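Local coordinates for protein TRAP dicarboxylate transporter, DctP subunit (PDB 4OVS) that binds succinate and, as a TRAP-type solute-binding protein, probably delivers it to a membrane transporter, at residues A[106-111]-A[304-309]; A[146-151]-A[229-234]. One frame throughout, in Å; residues are numbered along the deposited sequence.

Contact 1: A[106-111]-A[304-309]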
ATOM      1  N   LEU A 106       3.116  -9.442   6.616  1.00 28.76           N
ATOM      2  CA  LEU A 106       4.178 -10.182   7.300  1.00 28.56           C
ATOM      3  C   LEU A 106       5.501 -10.014   6.576  1.00 31.91           C
ATOM      4  O   LEU A 106       5.558 -10.059   5.359  1.00 25.59           O
ATOM      5  CB  LEU A 106       3.832 -11.653   7.389  1.00 31.75           C
ATOM      6  CG  LEU A 106       2.687 -12.003   8.330  1.00 28.70           C
ATOM      7  CD1 LEU A 106       2.212 -13.443   8.051  1.00 36.62           C
ATOM      8  CD2 LEU A 106       3.128 -11.810   9.798  1.00 31.19           C
ATOM      9  N   PRO A 107       6.573  -9.787   7.324  1.00 34.95           N
ATOM     10  CA  PRO A 107       7.853  -9.537   6.654  1.00 37.06           C
ATOM     11  C   PRO A 107       8.382 -10.750   5.884  1.00 37.69           C
ATOM     12  O   PRO A 107       8.434 -11.843   6.404  1.00 34.11           O
ATOM     13  CB  PRO A 107       8.783  -9.133   7.796  1.00 35.02           C
ATOM     14  CG  PRO A 107       8.086  -9.511   9.057  1.00 39.64           C
ATOM     15  CD  PRO A 107       6.616  -9.491   8.758  1.00 39.08           C
ATOM     16  N   PHE A 108       8.725 -10.531   4.618  1.00 31.19           N
ATOM     17  CA  PHE A 108       9.270 -11.567   3.753  1.00 28.58           C
ATOM     18  C   PHE A 108       8.305 -12.692   3.387  1.00 30.07           C
ATOM     19  O   PHE A 108       8.747 -13.735   2.935  1.00 37.51           O
ATOM     20  CB  PHE A 108      10.534 -12.170   4.348  1.00 30.53           C
ATOM     21  CG  PHE A 108      11.662 -11.191   4.441  1.00 33.70           C
ATOM     22  CD1 PHE A 108      12.451 -10.925   3.342  1.00 31.02           C
ATOM     23  CD2 PHE A 108      11.906 -10.510   5.614  1.00 33.02           C
ATOM     24  CE1 PHE A 108      13.487 -10.000   3.402  1.00 33.38           C
ATOM     25  CE2 PHE A 108      12.957  -9.578   5.691  1.00 34.16           C
ATOM     26  CZ  PHE A 108      13.744  -9.326   4.582  1.00 30.05           C
ATOM     27  N   ILE A 109       7.002 -12.468   3.517  1.00 34.06           N
ATOM     28  CA  ILE A 109       6.029 -13.509   3.172  1.00 35.33           C
ATOM     29  C   ILE A 109       5.973 -13.764   1.644  1.00 31.67           C
ATOM     30  O   ILE A 109       5.804 -14.895   1.190  1.00 27.95           O
ATOM     31  CB  ILE A 109       4.615 -13.198   3.770  1.00 34.74           C
ATOM     32  CG1 ILE A 109       3.661 -14.383   3.562  1.00 35.86           C
ATOM     33  CG2 ILE A 109       3.996 -11.988   3.142  1.00 36.11           C
ATOM     34  CD1 ILE A 109       3.479 -15.259   4.758  1.00 39.28           C
ATOM     35  N   PHE A 110       6.148 -12.720   0.845  1.00 24.23           N
ATOM     36  CA  PHE A 110       6.093 -12.862  -0.618  1.00 28.68           C
ATOM     37  C   PHE A 110       7.520 -12.910  -1.197  1.00 32.18           C
ATOM     38  O   PHE A 110       8.311 -11.990  -0.942  1.00 27.58           O
ATOM     39  CB  PHE A 110       5.319 -11.702  -1.275  1.00 25.66           C
ATOM     40  CG  PHE A 110       3.837 -11.650  -0.932  1.00 26.98           C
ATOM     41  CD1 PHE A 110       2.954 -12.627  -1.398  1.00 31.03           C
ATOM     42  CD2 PHE A 110       3.327 -10.645  -0.156  1.00 27.26           C
ATOM     43  CE1 PHE A 110       1.588 -12.583  -1.076  1.00 27.98           C
ATOM     44  CE2 PHE A 110       1.974 -10.600   0.177  1.00 32.38           C
ATOM     45  CZ  PHE A 110       1.099 -11.584  -0.283  1.00 29.02           C
ATOM     46  N   ARG A 111       7.830 -13.945  -1.989  1.00 32.82           N
ATOM     47  CA  ARG A 111       9.167 -14.176  -2.533  1.00 30.62           C
ATOM     48  C   ARG A 111       9.468 -13.255  -3.676  1.00 32.67           C
ATOM     49  O   ARG A 111      10.626 -12.943  -3.921  1.00 36.45           O
ATOM     50  CB  ARG A 111       9.294 -15.583  -3.094  1.00 33.32           C
ATOM     51  CG  ARG A 111       9.061 -16.677  -2.131  1.00 33.57           C
ATOM     52  CD  ARG A 111       9.452 -18.001  -2.733  1.00 37.80           C
ATOM     53  NE  ARG A 111       8.665 -18.369  -3.908  1.00 35.63           N
ATOM     54  CZ  ARG A 111       7.423 -18.855  -3.867  1.00 41.45           C
ATOM     55  NH1 ARG A 111       6.779 -19.009  -2.711  1.00 41.22           N
ATOM     56  NH2 ARG A 111       6.803 -19.185  -4.994  1.00 42.00           N
ATOM     57  N   ALA A 304      20.034 -12.057   7.848  1.00 42.22           N
ATOM     58  CA  ALA A 304      19.897 -11.597   9.222  1.00 46.80           C
ATOM     59  C   ALA A 304      18.599 -10.815   9.401  1.00 45.75           C
ATOM     60  O   ALA A 304      17.961 -10.851  10.459  1.00 42.44           O
ATOM     61  CB  ALA A 304      21.083 -10.736   9.589  1.00 48.22           C
ATOM     62  N   TRP A 305      18.217 -10.085   8.369  1.00 38.10           N
ATOM     63  CA  TRP A 305      16.930  -9.415   8.395  1.00 36.66           C
ATOM     64  C   TRP A 305      15.789 -10.427   8.401  1.00 37.60           C
ATOM     65  O   TRP A 305      14.794 -10.242   9.104  1.00 36.77           O
ATOM     66  CB  TRP A 305      16.800  -8.474   7.194  1.00 36.12           C
ATOM     67  CG  TRP A 305      17.582  -7.210   7.371  1.00 34.52           C
ATOM     68  CD1 TRP A 305      18.746  -6.863   6.744  1.00 34.75           C
ATOM     69  CD2 TRP A 305      17.258  -6.131   8.241  1.00 34.61           C
ATOM     70  NE1 TRP A 305      19.166  -5.634   7.170  1.00 32.80           N
ATOM     71  CE2 TRP A 305      18.274  -5.162   8.096  1.00 37.84           C
ATOM     72  CE3 TRP A 305      16.210  -5.887   9.134  1.00 36.80           C
ATOM     73  CZ2 TRP A 305      18.264  -3.969   8.803  1.00 37.75           C
ATOM     74  CZ3 TRP A 305      16.202  -4.696   9.835  1.00 36.75           C
ATOM     75  CH2 TRP A 305      17.218  -3.747   9.660  1.00 40.26           C
ATOM     76  N   GLN A 306      15.936 -11.504   7.632  1.00 40.83           N
ATOM     77  CA  GLN A 306      14.870 -12.515   7.526  1.00 44.50           C
ATOM     78  C   GLN A 306      14.677 -13.228   8.836  1.00 43.27           C
ATOM     79  O   GLN A 306      13.555 -13.435   9.286  1.00 44.02           O
ATOM     80  CB  GLN A 306      15.207 -13.555   6.468  1.00 48.78           C
ATOM     81  CG  GLN A 306      14.486 -13.340   5.150  1.00 51.46           C
ATOM     82  CD  GLN A 306      15.325 -13.738   3.952  1.00 52.79           C
ATOM     83  OE1 GLN A 306      16.533 -13.975   4.071  1.00 57.47           O
ATOM     84  NE2 GLN A 306      14.693 -13.812   2.791  1.00 48.86           N
ATOM     85  N   LYS A 307      15.787 -13.607   9.455  1.00 39.97           N
ATOM     86  CA  LYS A 307      15.716 -14.324  10.711  1.00 41.99           C
ATOM     87  C   LYS A 307      15.030 -13.477  11.781  1.00 44.42           C
ATOM     88  O   LYS A 307      14.120 -13.931  12.473  1.00 46.94           O
ATOM     89  CB  LYS A 307      17.108 -14.716  11.199  1.00 43.56           C
ATOM     90  CG  LYS A 307      17.034 -15.482  12.527  1.00 49.40           C
ATOM     91  CD  LYS A 307      18.381 -15.925  13.038  1.00 52.52           C
ATOM     92  CE  LYS A 307      18.218 -16.778  14.298  1.00 58.04           C
ATOM     93  NZ  LYS A 307      19.525 -17.297  14.802  1.00 61.70           N
ATOM     94  N   ALA A 308      15.453 -12.231  11.910  1.00 42.66           N
ATOM     95  CA  ALA A 308      14.990 -11.415  13.015  1.00 45.31           C
ATOM     96  C   ALA A 308      13.520 -11.081  12.857  1.00 42.95           C
ATOM     97  O   ALA A 308      12.793 -10.992  13.845  1.00 42.17           O
ATOM     98  CB  ALA A 308      15.806 -10.132  13.092  1.00 46.62           C
HETATM   99  N   MSE A 309      13.104 -10.853  11.614  1.00 39.76           N
HETATM  100  CA  MSE A 309      11.781 -10.331  11.360  1.00 40.18           C
HETATM  101  C   MSE A 309      10.713 -11.427  11.242  1.00 39.73           C
HETATM  102  O   MSE A 309       9.547 -11.195  11.574  1.00 39.50           O
HETATM  103  CB  MSE A 309      11.808  -9.426  10.126  1.00 39.42           C
HETATM  104  CG  MSE A 309      12.478  -8.074  10.397  1.00 35.95           C
HETATM  105 SE   MSE A 309      12.129  -6.822   8.907  1.00 48.55          SE
HETATM  106  CE  MSE A 309      12.058  -5.089   9.876  1.00 44.40           C
TER
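Phe108 lays one face of its ring against the aliphatic part of Gln306 on the helix. Gln306 CG sits over the middle of the ring, 3.6 Å from the centroid of Phe108 and 12° off the ring normal, a CH-pi contact. The two side chains cross at about a right angle. The far end of the ring reaches the start of the Trp305 side chain: Phe108 CZ lies 4.1 Å from Trp305 CB. The selenium of Met309, a selenomethionine, comes obliquely to the same ring, with Phe108 CE2 and Met309 SE 4.3 Å apart. Phe108 CG stands anti to its carbonyl carbon (chi1 -65°), which carries the ring out from the loop to the helix.

Pro107 makes the second point of touch. Its CB meets Met309 CB at 3.8 Å, and its CG lies 3.4 Å from Met309 O. The contact is held by packing of carbon and selenium surfaces, with Met309 O lying against the Pro107 ring.

A type II beta turn from Leu106 to Ile109 puts Pro107 and Phe108 at its two central positions, and from there both side chains point toward the helix. The closing bond, Ile109 N to Leu106 O, is weak at 3.4 Å. Further out, Pro107 O accepts a hydrogen bond from Tyr313 OH, and Trp305 NE1 bonds to Leu158 O. Gln179 of helix 174-181 touches both Pro107 and Met309. The contact therefore joins the loop ahead of helix 113-120 to helix 299-310, with helix 174-181 packed alongside.

Contact 2: A[146-151]-A[229-234]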
ATOM      1  N   GLY A 146       4.446  -2.052  -4.393  1.00 19.37           N
ATOM      2  CA  GLY A 146       5.712  -2.701  -4.518  1.00 17.46           C
ATOM      3  C   GLY A 146       6.235  -3.137  -3.168  1.00 17.15           C
ATOM      4  O   GLY A 146       5.604  -2.931  -2.138  1.00 18.50           O
ATOM      5  N   PHE A 147       7.415  -3.740  -3.185  1.00 22.19           N
ATOM      6  CA  PHE A 147       8.097  -4.090  -1.966  1.00 25.73           C
ATOM      7  C   PHE A 147       8.639  -2.836  -1.273  1.00 23.36           C
ATOM      8  O   PHE A 147       8.921  -1.832  -1.913  1.00 20.49           O
ATOM      9  CB  PHE A 147       9.217  -5.083  -2.263  1.00 21.28           C
ATOM     10  CG  PHE A 147       8.722  -6.455  -2.578  1.00 26.12           C
ATOM     11  CD1 PHE A 147       8.485  -7.378  -1.564  1.00 27.89           C
ATOM     12  CD2 PHE A 147       8.461  -6.812  -3.872  1.00 32.29           C
ATOM     13  CE1 PHE A 147       8.023  -8.619  -1.851  1.00 30.08           C
ATOM     14  CE2 PHE A 147       7.994  -8.056  -4.157  1.00 33.37           C
ATOM     15  CZ  PHE A 147       7.781  -8.967  -3.141  1.00 30.19           C
ATOM     16  N   LYS A 148       8.784  -2.936   0.040  1.00 24.58           N
ATOM     17  CA  LYS A 148       9.028  -1.798   0.909  1.00 25.07           C
ATOM     18  C   LYS A 148      10.517  -1.702   1.261  1.00 29.13           C
ATOM     19  O   LYS A 148      11.208  -2.726   1.325  1.00 23.43           O
ATOM     20  CB  LYS A 148       8.222  -1.942   2.197  1.00 28.04           C
ATOM     21  CG  LYS A 148       6.717  -1.833   2.039  1.00 29.33           C
ATOM     22  CD  LYS A 148       6.024  -1.829   3.405  1.00 29.54           C
ATOM     23  CE  LYS A 148       6.333  -3.116   4.160  1.00 26.96           C
ATOM     24  NZ  LYS A 148       5.445  -3.324   5.329  1.00 31.58           N
ATOM     25  N   HIS A 149      10.985  -0.479   1.545  1.00 21.05           N
ATOM     26  CA  HIS A 149      12.409  -0.231   1.837  1.00 23.81           C
ATOM     27  C   HIS A 149      12.572   0.675   3.029  1.00 21.49           C
ATOM     28  O   HIS A 149      11.800   1.607   3.205  1.00 23.44           O
ATOM     29  CB  HIS A 149      13.062   0.441   0.642  1.00 25.16           C
ATOM     30  CG  HIS A 149      12.852  -0.298  -0.622  1.00 25.41           C
ATOM     31  ND1 HIS A 149      13.449  -1.512  -0.868  1.00 24.80           N
ATOM     32  CD2 HIS A 149      12.062  -0.038  -1.690  1.00 27.25           C
ATOM     33  CE1 HIS A 149      13.038  -1.969  -2.036  1.00 21.30           C
ATOM     34  NE2 HIS A 149      12.208  -1.088  -2.562  1.00 22.04           N
ATOM     35  N   LEU A 150      13.575   0.394   3.850  1.00 21.64           N
ATOM     36  CA  LEU A 150      13.809   1.156   5.036  1.00 26.38           C
ATOM     37  C   LEU A 150      14.666   2.401   4.750  1.00 25.54           C
ATOM     38  O   LEU A 150      15.680   2.322   4.041  1.00 28.24           O
ATOM     39  CB  LEU A 150      14.555   0.284   6.052  1.00 28.77           C
ATOM     40  CG  LEU A 150      13.864  -0.869   6.746  1.00 29.41           C
ATOM     41  CD1 LEU A 150      14.868  -1.625   7.594  1.00 31.93           C
ATOM     42  CD2 LEU A 150      12.733  -0.362   7.596  1.00 30.40           C
ATOM     43  N   SER A 151      14.287   3.532   5.331  1.00 29.02           N
ATOM     44  CA  SER A 151      15.102   4.738   5.251  1.00 27.51           C
ATOM     45  C   SER A 151      15.191   5.364   6.611  1.00 29.48           C
ATOM     46  O   SER A 151      14.387   5.069   7.491  1.00 28.29           O
ATOM     47  CB  SER A 151      14.463   5.751   4.297  1.00 26.92           C
ATOM     48  OG  SER A 151      13.183   6.120   4.762  1.00 22.12           O
ATOM     49  N   SER A 229      15.899  -2.889   1.202  1.00 28.59           N
ATOM     50  CA  SER A 229      15.665  -4.053   2.050  1.00 28.39           C
ATOM     51  C   SER A 229      14.593  -5.009   1.533  1.00 31.26           C
ATOM     52  O   SER A 229      14.641  -6.193   1.801  1.00 31.76           O
ATOM     53  CB  SER A 229      15.284  -3.580   3.443  1.00 27.95           C
ATOM     54  OG  SER A 229      14.242  -2.637   3.386  1.00 28.73           O
ATOM     55  N   ASN A 230      13.610  -4.510   0.804  1.00 28.99           N
ATOM     56  CA  ASN A 230      12.617  -5.411   0.251  1.00 27.16           C
ATOM     57  C   ASN A 230      12.019  -6.311   1.309  1.00 22.88           C
ATOM     58  O   ASN A 230      11.732  -7.448   1.061  1.00 25.50           O
ATOM     59  CB  ASN A 230      13.257  -6.280  -0.836  1.00 28.56           C
ATOM     60  CG  ASN A 230      13.559  -5.503  -2.075  1.00 30.29           C
ATOM     61  OD1 ASN A 230      12.663  -5.094  -2.790  1.00 29.79           O
ATOM     62  ND2 ASN A 230      14.832  -5.271  -2.330  1.00 30.67           N
ATOM     63  N   HIS A 231      11.789  -5.780   2.493  1.00 28.61           N
ATOM     64  CA  HIS A 231      11.579  -6.653   3.630  1.00 29.40           C
ATOM     65  C   HIS A 231      10.103  -6.984   3.830  1.00 29.10           C
ATOM     66  O   HIS A 231       9.781  -7.916   4.541  1.00 32.89           O
ATOM     67  CB  HIS A 231      12.169  -5.989   4.858  1.00 30.05           C
ATOM     68  CG  HIS A 231      11.500  -4.707   5.183  1.00 25.73           C
ATOM     69  ND1 HIS A 231      11.890  -3.503   4.640  1.00 28.64           N
ATOM     70  CD2 HIS A 231      10.398  -4.453   5.921  1.00 29.16           C
ATOM     71  CE1 HIS A 231      11.085  -2.550   5.077  1.00 26.52           C
ATOM     72  NE2 HIS A 231      10.168  -3.105   5.847  1.00 22.63           N
ATOM     73  N   GLY A 232       9.202  -6.226   3.207  1.00 29.06           N
ATOM     74  CA  GLY A 232       7.773  -6.536   3.247  1.00 24.75           C
ATOM     75  C   GLY A 232       7.076  -5.967   2.013  1.00 28.10           C
ATOM     76  O   GLY A 232       7.711  -5.243   1.227  1.00 29.88           O
ATOM     77  N   TYR A 233       5.786  -6.258   1.835  1.00 27.59           N
ATOM     78  CA  TYR A 233       5.088  -5.876   0.591  1.00 24.81           C
ATOM     79  C   TYR A 233       3.936  -4.913   0.897  1.00 26.25           C
ATOM     80  O   TYR A 233       3.339  -4.995   1.942  1.00 24.13           O
ATOM     81  CB  TYR A 233       4.575  -7.131  -0.189  1.00 31.16           C
ATOM     82  CG  TYR A 233       3.770  -6.708  -1.386  1.00 26.42           C
ATOM     83  CD1 TYR A 233       4.396  -6.315  -2.565  1.00 25.27           C
ATOM     84  CD2 TYR A 233       2.392  -6.612  -1.319  1.00 24.67           C
ATOM     85  CE1 TYR A 233       3.654  -5.838  -3.672  1.00 24.95           C
ATOM     86  CE2 TYR A 233       1.638  -6.179  -2.435  1.00 26.56           C
ATOM     87  CZ  TYR A 233       2.292  -5.786  -3.600  1.00 26.42           C
ATOM     88  OH  TYR A 233       1.558  -5.291  -4.672  1.00 25.80           O
ATOM     89  N   LEU A 234       3.633  -4.014  -0.035  1.00 24.19           N
ATOM     90  CA  LEU A 234       2.538  -3.078   0.102  1.00 27.78           C
ATOM     91  C   LEU A 234       1.725  -3.105  -1.195  1.00 27.91           C
ATOM     92  O   LEU A 234       2.263  -2.916  -2.303  1.00 18.98           O
ATOM     93  CB  LEU A 234       3.059  -1.674   0.390  1.00 26.18           C
ATOM     94  CG  LEU A 234       2.093  -0.637   0.999  1.00 26.62           C
ATOM     95  CD1 LEU A 234       2.898   0.547   1.581  1.00 29.29           C
ATOM     96  CD2 LEU A 234       1.128  -0.087  -0.039  1.00 25.14           C
TER
HETATM   97  O   HOH W   1       2.928  -3.599   4.305  1.00 28.94           O
HETATM   98  O   HOH W   2      12.060  -2.872  -4.946  1.00 40.46           O
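Gly146 and Leu234 form an antiparallel hydrogen-bonded pair, Gly146 N to Leu234 O and Leu234 N to Gly146 O, both 3.1 Å. Next along, Phe147 and Tyr233 are a non-hydrogen-bonded pair. The edge of Tyr233 points at the face of Phe147 in a T-shaped stack, with planes at 74°. With chi1 at 175° the ring of Tyr233 swings clear of its backbone N and turns that edge to Phe147.

Packing is close around Lys148. Its N gives a 2.8 Å bond to Gly232 O, and its side chain runs close over Gly232, with Lys148 CE 3.6 Å from Gly232 C. Ser229 OG accepts from Leu150 N at 3.1 Å and pairs with His231 ND1 at 2.8 Å in the imidazole plane. His231 CE1 packs on Leu150 CG at 3.7 Å. With an alanine at His231, Ser229 OG and Glu208 OE1 would probably each lose a partner, and Leu150 its ring neighbour.

The Asn230 end is looser and partly exposed. There a water bridges His149 NE2 and Asn230 OD1.

The side chain of Leu234, at the other end of the contact, lies about 4 Å from bound succinate. Lys148 NZ salt-bridges Glu208 OE2, while His231 NE2 bonds Glu208 OE1. The lysine would be expected to offset the charge of this carboxylate, with the imidazole holding its other oxygen.

From the N terminus, the chain first passes the loop 106-111. It then runs through strand 137-152, where 146-151 lies, and on to 229-234, which leads into strand 233-241. There contact 2 closes a loop of 77 intervening residues. Only later does helix 299-310 return to 106-111 and close the longer loop of contact 1, so contact 2 lies wholly within it. The centres are 10 Å apart and the two contacts touch: Phe108 CD2 is 3.5 Å from His231 O, and Phe110 CD2 is 3.7 Å from Tyr233 CB. Together they tie the late helix and the early loop to the central mixed sheet.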